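Local coordinates for T cell receptor mu chain (PDB 7L15), which pairs with a gamma chain to form the marsupial gamma-mu T cell receptor, which probably recognises antigen at the T cell surface, at residues 23-29 with 126-132; 138-144 with 212-216; 62-67 with 77-81; 156-161 with 206-210. All coordinates share one frame; numbering follows the deposited sequence.

Interaction 1: residues 23-29 with 126-132; sequences GGTYQAG and VIVEPRP
Tyr26 and Ile127 meet through their backbones, the N-H of Tyr26 donating to Ile127 O at 2.7 Å, and this bond lies in the middle of a parallel ladder between strand 24-27 and strand 126-129. The ladder is the tight part of the contact and shows how two distant pieces of chain are joined with little help from side chains. Ile127 N reaches Gly24 O at 2.8 Å, Glu129 N reaches Tyr26 O, and Ala28 N reaches Glu129 O just beyond the paired residues. The same carbonyls also receive CA-H donors, as where Thr25 CA lies 3.1 Å from Ile127 O. The face carrying Tyr26, Val126 and Val128 is the buried one. With CG of Tyr26 beside the backbone N (chi1 -72°), the ring lies back along its strand and CD1 comes to 4.2 Å from Val126 CG1, while the hydroxyl is tied to Gly22 O. Leu32 and Leu95 add to the packing round the Tyr26 ring. The face of Thr25, Gln27 and Glu129 is the solvent side, where a few side chains touch at their ends: Thr25 CG2 rests 3.5 Å from Glu129 CD, the two side chains crossing at about a right angle, and the end of Gln27 lies across the Pro132 ring, Gln27 OE1 3.4 Å from Pro132 CD. Farther on, Ala28 O sits over the centre of one face of the exposed Arg131 guanidinium, a packing contact. A parallel pairing of an N-terminal strand with the last strand of the domain is the A'-G pairing typical of the immunoglobulin V-set fold.

Interaction 2: residues 138-144 with 212-216; sequences PSVFLVR and IHMSH
This is apolar packing between the edge strands of the two sheets of the immunoglobulin constant-type domain, where strand 139-144 faces strand 212-216 (A and G of the fold) and closes one side of the beta sandwich. The strand axes approach to 6.1 Å and run in roughly the same direction, 22° apart, with side chains and not backbone bonds filling the gap. Val140 turns CG2 onto CG2 of Ile212 at 3.6 Å, and CD1 of that isoleucine reaches back to the ring of Pro138. Next along, Met214 extends away from its own backbone N (chi1 180°), which carries the thioether across to the opposite strand: SD takes a weak hydrogen bond from Leu142 N at 3.6 Å, and the terminal CE lies 3.5 Å from Leu142 CB. In one of the two conformers of His216, that CB also sits over a face of the ring in a CH-pi contact, and Arg144 NH1 approaches the ring edge without a hydrogen bond. Arg144 NH2 is weakly bonded to Gly196 O and Asp199 O. Strand 148-156 pairs with 139-145 and strand 201-207 with 210-216, while Phe141 and Val143, turned away from the contact, pack against the gamma chain.

Interaction 3: residues 62-67 with 77-81; sequences LTGLNS and ITSSR. With NAG (2-acetamido-2-deoxy-beta-D-glucopyranose), chain D.
Strand 62-65 and strand 77-81, C' and D of the immunoglobulin V-set domain, run in similar directions, 25° apart with axes 6.5 Å from each other at the closest, so that side chains, not a backbone ladder, bridge them. At the centre Ser79 OG donates to Thr63 OG1 over 2.9 Å. A chi1 of 174° turns the Thr63 hydroxyl toward Ser79, and this buried group is also hydrogen-bonded to Asp71 O, gripped from two parts of the chain. The methyl CG2 of Thr63 meets CG2 of Ile77 at 3.7 Å, and Leu62 reaches the same isoleucine more loosely. On the other side of the hydroxyl pair, Leu65 lays CD1 against the aliphatic stem of Arg81, 3.7 Å from CD. Beyond CD the arginine bends at chi3 (65°), and one face of its guanidinium passes under Ser67 CA, while Ser67 CB is 3.7 Å from NH2. Its polar end is held by a salt bridge to Asp83 and a hydrogen bond to Lys44 O. Asn66 turns away and carries an N-linked sugar, ND2 bonded to C1 of the N-acetylglucosamine at 1.4 Å; its OD1 accepts from Ser68 N and Ser69 N. Short strand 70-72 (C'') pairs with 60-65 and touches Thr63, Leu65 and Ser79, while strands 48-53 and 87-92 flank the contact as the backbone partners of 60-65 and 77-82, respectively.

Interaction 4: residues 156-161 with 206-210; sequences FYPKEL and KHLGK
His207, on the strand that leads into a type I' beta hairpin turn of the immunoglobulin constant-type domain, inserts its ring into the loop 156-161, whose Pro158 follows a cis peptide bond. From CB the side chain leaves with CG anti to the backbone N (chi1 -179°), which aims the imidazole at the loop. CD2 comes first, 3.2 Å from Glu160 O. On the other branch ND1 meets Pro138 CD, and CE1 lies 3.1 Å from Tyr157 O. At the tip NE2 donates to Pro158 O at 2.9 Å, with the acceptor 3° out of the ring plane and the donor in the plane of the carbonyl, a bond that fixes the rotation of the ring. Both faces are covered: CB of Phe156 lies over one, in a CH-pi contact 4.1 Å from the centroid, and CG of Leu208 over the opposite one. The Phe156 ring adds an offset edge-to-face contact, its edge toward the face of the His207 ring and the planes at 72°. With Pro138, just before strand 139-145, the loop and the hairpin thus meet around the histidine. Around this centre the contact is lighter: the end of Leu208 meets the Pro158 ring, Leu208 CD2 lying 3.8 Å from Pro158 CD, and Leu161 CB rests against Lys206 O. A water completes the join, donating to Glu160 O at 2.9 Å and accepting from Leu208 N at 2.8 Å.

The four contacts lie along a chain of two immunoglobulin domains. Interactions 1 and 3 belong to the variable-type domain, centres 22 Å apart and both reaching one sheet, with interaction 3 falling between the segments of interaction 1 in sequence. Interactions 2 and 4 follow in the constant-type domain, centres 15 Å apart, sharing the sheet of strands 201-207 and 210-216; they touch through Pro138, and interaction 4 lies within the span of interaction 2. Interactions 1 and 4, centres 19 Å apart, touch where Pro132 packs on Tyr157, at the junction of the two domains. Interaction 2 lies beside the gamma-chain interface, its centre 50 Å from that of interaction 3.

Interaction 1: residues 23-29 with 126-132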
# COMPACT_ATOMS: atom_id res chain seq x y z
N GLY A 23 15.44 -0.98 12.03
CA GLY A 23 14.27 -0.22 11.63
C GLY A 23 14.00 0.94 12.57
O GLY A 23 14.64 1.10 13.60
N GLY A 24 13.04 1.78 12.17
CA GLY A 24 12.61 2.90 12.99
C GLY A 24 12.14 4.04 12.10
O GLY A 24 11.79 3.85 10.94
N THR A 25 12.14 5.24 12.66
CA THR A 25 11.71 6.42 11.92
C THR A 25 12.92 7.21 11.47
O THR A 25 13.80 7.51 12.28
CB THR A 25 10.79 7.29 12.77
OG1 THR A 25 9.65 6.53 13.12
CG2 THR A 25 10.34 8.54 11.99
N TYR A 26 13.00 7.47 10.17
CA TYR A 26 14.14 8.15 9.58
C TYR A 26 13.66 9.44 8.92
O TYR A 26 12.50 9.56 8.52
CB TYR A 26 14.83 7.26 8.53
CG TYR A 26 15.61 6.09 9.13
CD1 TYR A 26 14.96 4.93 9.56
CD2 TYR A 26 17.00 6.14 9.23
CE1 TYR A 26 15.67 3.86 10.10
CE2 TYR A 26 17.72 5.09 9.77
CZ TYR A 26 17.05 3.95 10.20
OH TYR A 26 17.78 2.92 10.73
N GLN A 27 14.57 10.39 8.82
CA GLN A 27 14.30 11.62 8.08
C GLN A 27 14.73 11.42 6.64
O GLN A 27 15.77 10.80 6.37
CB GLN A 27 15.06 12.80 8.68
CG GLN A 27 14.68 13.11 10.12
CD GLN A 27 15.55 14.20 10.73
OE1 GLN A 27 16.36 14.83 10.04
NE2 GLN A 27 15.40 14.41 12.03
N ALA A 28 13.94 11.97 5.72
CA ALA A 28 14.30 11.98 4.31
C ALA A 28 15.69 12.57 4.11
O ALA A 28 16.10 13.50 4.82
CB ALA A 28 13.26 12.77 3.51
N GLY A 29 16.42 12.02 3.14
CA GLY A 29 17.80 12.38 2.91
C GLY A 29 18.80 11.58 3.70
O GLY A 29 19.98 11.53 3.33
N VAL A 126 10.36 0.39 8.63
CA VAL A 126 11.01 1.67 8.39
C VAL A 126 9.95 2.70 8.06
O VAL A 126 9.12 2.49 7.16
CB VAL A 126 12.05 1.58 7.27
CG1 VAL A 126 12.49 2.98 6.84
CG2 VAL A 126 13.22 0.72 7.74
N ILE A 127 9.98 3.82 8.77
CA ILE A 127 9.10 4.96 8.52
C ILE A 127 9.98 6.14 8.13
O ILE A 127 10.84 6.57 8.90
CB ILE A 127 8.25 5.32 9.76
CG1 ILE A 127 7.32 4.17 10.13
CG2 ILE A 127 7.42 6.57 9.49
CD1 ILE A 127 6.81 4.28 11.55
N VAL A 128 9.78 6.65 6.92
CA VAL A 128 10.50 7.83 6.47
C VAL A 128 9.57 9.02 6.62
O VAL A 128 8.40 8.97 6.22
CB VAL A 128 10.99 7.68 5.02
CG1 VAL A 128 11.82 8.91 4.60
CG2 VAL A 128 11.84 6.40 4.88
N GLU A 129 10.06 10.08 7.23
CA GLU A 129 9.27 11.28 7.40
C GLU A 129 10.06 12.46 6.87
O GLU A 129 11.27 12.35 6.67
CB GLU A 129 8.88 11.49 8.87
CG GLU A 129 10.04 11.81 9.77
CD GLU A 129 9.61 11.85 11.23
OE1 GLU A 129 10.50 12.11 12.08
OE2 GLU A 129 8.40 11.63 11.51
N PRO A 130 9.40 13.57 6.55
CA PRO A 130 10.12 14.70 5.97
C PRO A 130 11.19 15.23 6.91
O PRO A 130 11.09 15.15 8.14
CB PRO A 130 9.02 15.75 5.75
CG PRO A 130 7.74 15.15 6.25
CD PRO A 130 7.94 13.69 6.39
N ARG A 131 12.26 15.75 6.32
CA ARG A 131 13.29 16.33 7.14
C ARG A 131 12.79 17.66 7.69
O ARG A 131 12.05 18.38 7.01
CB ARG A 131 14.60 16.50 6.36
CG ARG A 131 14.80 17.80 5.68
CD ARG A 131 15.03 17.57 4.19
NE ARG A 131 16.38 17.10 3.89
CZ ARG A 131 16.68 16.38 2.82
NH1 ARG A 131 15.73 16.03 1.97
NH2 ARG A 131 17.94 16.00 2.60
N PRO A 132 13.10 17.98 8.95
CA PRO A 132 12.62 19.23 9.53
C PRO A 132 13.10 20.43 8.75
O PRO A 132 14.15 20.41 8.09
CB PRO A 132 13.20 19.20 10.95
CG PRO A 132 13.36 17.73 11.25
CD PRO A 132 13.84 17.18 9.93

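Interaction 2: residues 138-144 with 212-216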
# COMPACT_ATOMS: atom_id res chain seq x y z
N PRO A 138 -0.31 26.89 7.80
CA PRO A 138 -1.15 26.48 6.67
C PRO A 138 -2.06 27.60 6.20
O PRO A 138 -2.32 28.58 6.90
CB PRO A 138 -1.98 25.34 7.25
CG PRO A 138 -2.12 25.70 8.71
CD PRO A 138 -0.77 26.29 9.07
N SER A 139 -2.55 27.43 4.97
CA SER A 139 -3.72 28.15 4.49
C SER A 139 -4.93 27.23 4.59
O SER A 139 -4.79 26.01 4.65
CB SER A 139 -3.52 28.62 3.04
OG SER A 139 -2.84 27.64 2.28
N VAL A 140 -6.12 27.83 4.65
CA VAL A 140 -7.34 27.09 4.95
C VAL A 140 -8.41 27.44 3.93
O VAL A 140 -8.71 28.62 3.71
CB VAL A 140 -7.83 27.39 6.38
CG1 VAL A 140 -9.11 26.64 6.68
CG2 VAL A 140 -6.74 27.01 7.39
N PHE A 141 -9.00 26.42 3.31
CA PHE A 141 -10.03 26.62 2.29
C PHE A 141 -11.22 25.74 2.60
O PHE A 141 -11.05 24.55 2.90
CB PHE A 141 -9.48 26.29 0.91
CG PHE A 141 -8.19 26.98 0.61
CD1 PHE A 141 -8.18 28.29 0.16
CD2 PHE A 141 -6.99 26.33 0.82
CE1 PHE A 141 -6.97 28.95 -0.08
CE2 PHE A 141 -5.77 26.98 0.55
CZ PHE A 141 -5.77 28.29 0.10
N LEU A 142 -12.42 26.31 2.51
CA LEU A 142 -13.66 25.55 2.62
C LEU A 142 -14.13 25.14 1.23
O LEU A 142 -14.09 25.94 0.29
CB LEU A 142 -14.75 26.37 3.31
CG LEU A 142 -14.72 26.52 4.83
CD1 LEU A 142 -15.74 27.57 5.24
CD2 LEU A 142 -15.05 25.18 5.45
N VAL A 143 -14.59 23.89 1.11
CA VAL A 143 -15.17 23.39 -0.12
C VAL A 143 -16.41 22.61 0.24
O VAL A 143 -16.46 21.93 1.27
CB VAL A 143 -14.20 22.49 -0.93
CG1 VAL A 143 -14.72 22.31 -2.36
CG2 VAL A 143 -12.78 23.05 -0.91
N ARG A 144 -17.41 22.68 -0.64
CA ARG A 144 -18.72 22.09 -0.40
C ARG A 144 -19.15 21.22 -1.57
O ARG A 144 -18.79 21.49 -2.72
CB ARG A 144 -19.78 23.16 -0.17
CG ARG A 144 -20.36 23.16 1.21
CD ARG A 144 -21.61 24.02 1.24
NE ARG A 144 -22.10 24.19 2.60
CZ ARG A 144 -21.79 25.22 3.38
NH1 ARG A 144 -20.98 26.17 2.94
NH2 ARG A 144 -22.29 25.29 4.61
N ILE A 212 -5.86 29.96 12.34
CA ILE A 212 -6.18 30.25 10.95
C ILE A 212 -7.57 29.70 10.69
O ILE A 212 -7.96 28.68 11.28
CB ILE A 212 -5.17 29.66 9.95
CG1 ILE A 212 -3.73 29.95 10.36
CG2 ILE A 212 -5.44 30.19 8.55
CD1 ILE A 212 -3.11 28.86 11.21
N HIS A 213 -8.33 30.37 9.83
CA HIS A 213 -9.71 29.97 9.62
C HIS A 213 -10.25 30.54 8.31
O HIS A 213 -9.75 31.54 7.80
CB HIS A 213 -10.59 30.42 10.79
CG HIS A 213 -10.81 31.90 10.84
ND1 HIS A 213 -10.00 32.74 11.58
CD2 HIS A 213 -11.75 32.69 10.26
CE1 HIS A 213 -10.43 33.99 11.44
NE2 HIS A 213 -11.48 33.98 10.65
N MET A 214 -11.29 29.88 7.80
CA MET A 214 -12.17 30.38 6.76
C MET A 214 -13.62 30.10 7.17
O MET A 214 -13.91 29.07 7.79
CB MET A 214 -11.88 29.72 5.40
CG MET A 214 -12.80 30.21 4.26
SD MET A 214 -12.12 29.92 2.60
CE MET A 214 -13.51 29.24 1.71
N SER A 215 -14.53 31.01 6.85
CA SER A 215 -15.94 30.79 7.11
C SER A 215 -16.76 31.17 5.89
O SER A 215 -16.46 32.14 5.20
CB SER A 215 -16.48 31.59 8.32
OG SER A 215 -15.48 32.28 9.04
N HIS A 216 -17.81 30.40 5.64
CA HIS A 216 -18.84 30.77 4.68
C HIS A 216 -20.03 31.25 5.51
O HIS A 216 -20.70 30.44 6.17
CB HIS A 216 -19.21 29.59 3.78
CG HIS A 216 -18.24 29.36 2.66
ND1 HIS A 216 -18.27 28.23 1.87
CD2 HIS A 216 -17.21 30.12 2.20
CE1 HIS A 216 -17.31 28.30 0.97
NE2 HIS A 216 -16.66 29.44 1.14

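Interaction 3: residues 62-67 with 77-81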
# COMPACT_ATOMS: atom_id res chain seq x y z
N LEU A 62 15.10 -5.53 -3.74
CA LEU A 62 15.96 -4.36 -3.65
C LEU A 62 17.40 -4.65 -4.03
O LEU A 62 18.01 -3.86 -4.76
CB LEU A 62 15.94 -3.79 -2.23
CG LEU A 62 14.61 -3.33 -1.66
CD1 LEU A 62 14.87 -2.79 -0.28
CD2 LEU A 62 14.00 -2.30 -2.56
N THR A 63 17.98 -5.73 -3.50
CA THR A 63 19.39 -6.06 -3.66
C THR A 63 19.62 -7.45 -3.09
O THR A 63 18.80 -7.96 -2.33
CB THR A 63 20.29 -5.03 -2.95
OG1 THR A 63 21.66 -5.46 -3.01
CG2 THR A 63 19.88 -4.87 -1.51
N GLY A 64 20.73 -8.07 -3.50
CA GLY A 64 21.06 -9.39 -2.98
C GLY A 64 22.52 -9.68 -3.21
O GLY A 64 23.22 -8.94 -3.91
N LEU A 65 23.00 -10.78 -2.62
CA LEU A 65 24.41 -11.09 -2.76
C LEU A 65 24.69 -12.53 -2.38
O LEU A 65 23.92 -13.16 -1.64
CB LEU A 65 25.29 -10.16 -1.91
CG LEU A 65 25.38 -10.35 -0.40
CD1 LEU A 65 26.52 -9.54 0.19
CD2 LEU A 65 24.08 -9.99 0.29
N ASN A 66 25.78 -13.05 -2.93
CA ASN A 66 26.42 -14.27 -2.46
C ASN A 66 27.91 -13.96 -2.35
O ASN A 66 28.34 -12.79 -2.35
CB ASN A 66 26.10 -15.46 -3.36
CG ASN A 66 26.50 -15.24 -4.82
OD1 ASN A 66 27.57 -14.70 -5.12
ND2 ASN A 66 25.63 -15.67 -5.73
N SER A 67 28.74 -15.00 -2.27
CA SER A 67 30.16 -14.80 -2.02
C SER A 67 30.90 -14.29 -3.25
O SER A 67 32.01 -13.77 -3.11
CB SER A 67 30.83 -16.10 -1.53
OG SER A 67 30.83 -17.10 -2.53
N ILE A 77 21.31 1.96 -3.46
CA ILE A 77 21.03 0.77 -2.67
C ILE A 77 22.19 -0.21 -2.79
O ILE A 77 22.62 -0.54 -3.90
CB ILE A 77 19.73 0.09 -3.14
CG1 ILE A 77 18.55 1.06 -3.02
CG2 ILE A 77 19.50 -1.26 -2.41
CD1 ILE A 77 17.20 0.45 -3.34
N THR A 78 22.70 -0.70 -1.65
CA THR A 78 23.76 -1.71 -1.68
C THR A 78 23.60 -2.67 -0.50
O THR A 78 22.90 -2.38 0.48
CB THR A 78 25.18 -1.09 -1.65
OG1 THR A 78 25.29 -0.23 -0.52
CG2 THR A 78 25.50 -0.28 -2.92
N SER A 79 24.26 -3.81 -0.60
CA SER A 79 24.29 -4.77 0.49
C SER A 79 25.71 -5.29 0.65
O SER A 79 26.54 -5.16 -0.24
CB SER A 79 23.30 -5.91 0.25
OG SER A 79 23.53 -6.48 -1.02
N SER A 80 26.00 -5.88 1.80
CA SER A 80 27.34 -6.37 2.07
C SER A 80 27.25 -7.44 3.15
O SER A 80 26.20 -7.63 3.78
CB SER A 80 28.27 -5.23 2.50
OG SER A 80 27.76 -4.57 3.64
N ARG A 81 28.39 -8.10 3.39
CA ARG A 81 28.48 -9.31 4.20
C ARG A 81 29.58 -9.20 5.24
O ARG A 81 30.65 -8.65 4.97
CB ARG A 81 28.77 -10.51 3.32
CG ARG A 81 27.65 -11.50 3.27
CD ARG A 81 27.81 -12.46 2.11
NE ARG A 81 28.99 -13.31 2.24
CZ ARG A 81 29.02 -14.59 1.87
NH1 ARG A 81 27.94 -15.16 1.37
NH2 ARG A 81 30.14 -15.30 2.00
C1 NAG D . 25.84 -15.58 -7.16
C2 NAG D . 26.14 -16.99 -7.73
C3 NAG D . 26.28 -16.94 -9.25
C4 NAG D . 25.06 -16.26 -9.87
C5 NAG D . 24.93 -14.87 -9.26
C6 NAG D . 23.79 -14.06 -9.83
C7 NAG D . 27.30 -18.49 -6.17
C8 NAG D . 28.63 -18.92 -5.63
N2 NAG D . 27.33 -17.54 -7.11
O3 NAG D . 26.42 -18.25 -9.77
O4 NAG D . 25.19 -16.20 -11.28
O5 NAG D . 24.71 -15.00 -7.85
O6 NAG D . 22.53 -14.67 -9.59
O7 NAG D . 26.25 -18.98 -5.78

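Interaction 4: residues 156-161 with 206-210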
# COMPACT_ATOMS: atom_id res chain seq x y z
N PHE A 156 1.75 22.91 5.71
CA PHE A 156 2.15 23.31 7.04
C PHE A 156 3.26 22.40 7.52
O PHE A 156 3.42 21.27 7.03
CB PHE A 156 0.98 23.30 8.02
CG PHE A 156 0.20 22.02 8.04
CD1 PHE A 156 -0.79 21.79 7.09
CD2 PHE A 156 0.42 21.07 9.02
CE1 PHE A 156 -1.53 20.62 7.12
CE2 PHE A 156 -0.32 19.89 9.06
CZ PHE A 156 -1.29 19.67 8.10
N TYR A 157 4.03 22.89 8.47
CA TYR A 157 5.06 22.11 9.08
C TYR A 157 5.27 22.79 10.43
O TYR A 157 5.28 24.03 10.48
CB TYR A 157 6.36 22.10 8.26
CG TYR A 157 7.33 21.13 8.89
CD1 TYR A 157 7.24 19.77 8.62
CD2 TYR A 157 8.27 21.56 9.83
CE1 TYR A 157 8.08 18.85 9.24
CE2 TYR A 157 9.13 20.64 10.46
CZ TYR A 157 9.03 19.29 10.15
OH TYR A 157 9.85 18.36 10.76
N PRO A 158 5.44 22.02 11.53
CA PRO A 158 5.36 20.56 11.64
C PRO A 158 3.91 20.04 11.55
O PRO A 158 2.97 20.83 11.41
CB PRO A 158 5.97 20.29 13.03
CG PRO A 158 5.58 21.52 13.83
CD PRO A 158 5.63 22.67 12.84
N LYS A 159 3.74 18.73 11.68
CA LYS A 159 2.46 18.08 11.36
C LYS A 159 1.40 18.28 12.43
O LYS A 159 0.22 18.12 12.12
CB LYS A 159 2.66 16.57 11.13
CG LYS A 159 2.86 15.78 12.42
CD LYS A 159 3.28 14.33 12.17
CE LYS A 159 4.78 14.18 12.24
NZ LYS A 159 5.20 12.89 12.86
N GLU A 160 1.77 18.58 13.67
CA GLU A 160 0.78 18.70 14.73
C GLU A 160 -0.12 19.91 14.45
O GLU A 160 0.36 21.03 14.23
CB GLU A 160 1.46 18.84 16.10
CG GLU A 160 2.21 17.59 16.55
CD GLU A 160 3.55 17.41 15.85
OE1 GLU A 160 4.09 18.42 15.35
OE2 GLU A 160 4.05 16.27 15.78
N LEU A 161 -1.44 19.66 14.43
CA LEU A 161 -2.41 20.75 14.38
C LEU A 161 -3.73 20.26 14.98
O LEU A 161 -3.95 19.07 15.17
CB LEU A 161 -2.63 21.30 12.96
CG LEU A 161 -2.89 20.41 11.73
CD1 LEU A 161 -3.61 19.12 12.07
CD2 LEU A 161 -3.68 21.15 10.67
N LYS A 206 -5.60 25.40 14.37
CA LYS A 206 -4.61 25.88 15.33
C LYS A 206 -3.30 25.18 15.01
O LYS A 206 -3.25 23.95 14.90
CB LYS A 206 -5.06 25.60 16.77
CG LYS A 206 -5.95 26.69 17.34
CD LYS A 206 -6.81 26.17 18.48
CE LYS A 206 -7.36 27.30 19.34
NZ LYS A 206 -7.18 27.04 20.81
N HIS A 207 -2.25 25.97 14.83
CA HIS A 207 -0.97 25.42 14.41
C HIS A 207 0.10 26.34 14.98
O HIS A 207 0.08 27.54 14.72
CB HIS A 207 -0.90 25.34 12.88
CG HIS A 207 0.39 24.77 12.36
ND1 HIS A 207 1.39 25.57 11.86
CD2 HIS A 207 0.83 23.50 12.27
CE1 HIS A 207 2.41 24.80 11.49
NE2 HIS A 207 2.09 23.54 11.73
N LEU A 208 0.98 25.77 15.81
CA LEU A 208 2.06 26.51 16.49
C LEU A 208 1.51 27.71 17.24
O LEU A 208 2.08 28.79 17.22
CB LEU A 208 3.13 26.95 15.49
CG LEU A 208 3.79 25.78 14.77
CD1 LEU A 208 4.76 26.30 13.75
CD2 LEU A 208 4.48 24.84 15.75
N GLY A 209 0.37 27.51 17.90
CA GLY A 209 -0.22 28.59 18.66
C GLY A 209 -0.83 29.72 17.86
O GLY A 209 -1.27 30.70 18.46
N LYS A 210 -0.86 29.62 16.53
CA LYS A 210 -1.56 30.58 15.68
C LYS A 210 -2.89 29.97 15.24
O LYS A 210 -3.00 28.76 15.06
CB LYS A 210 -0.73 30.96 14.45
O HOH W 1 1.17 23.00 16.13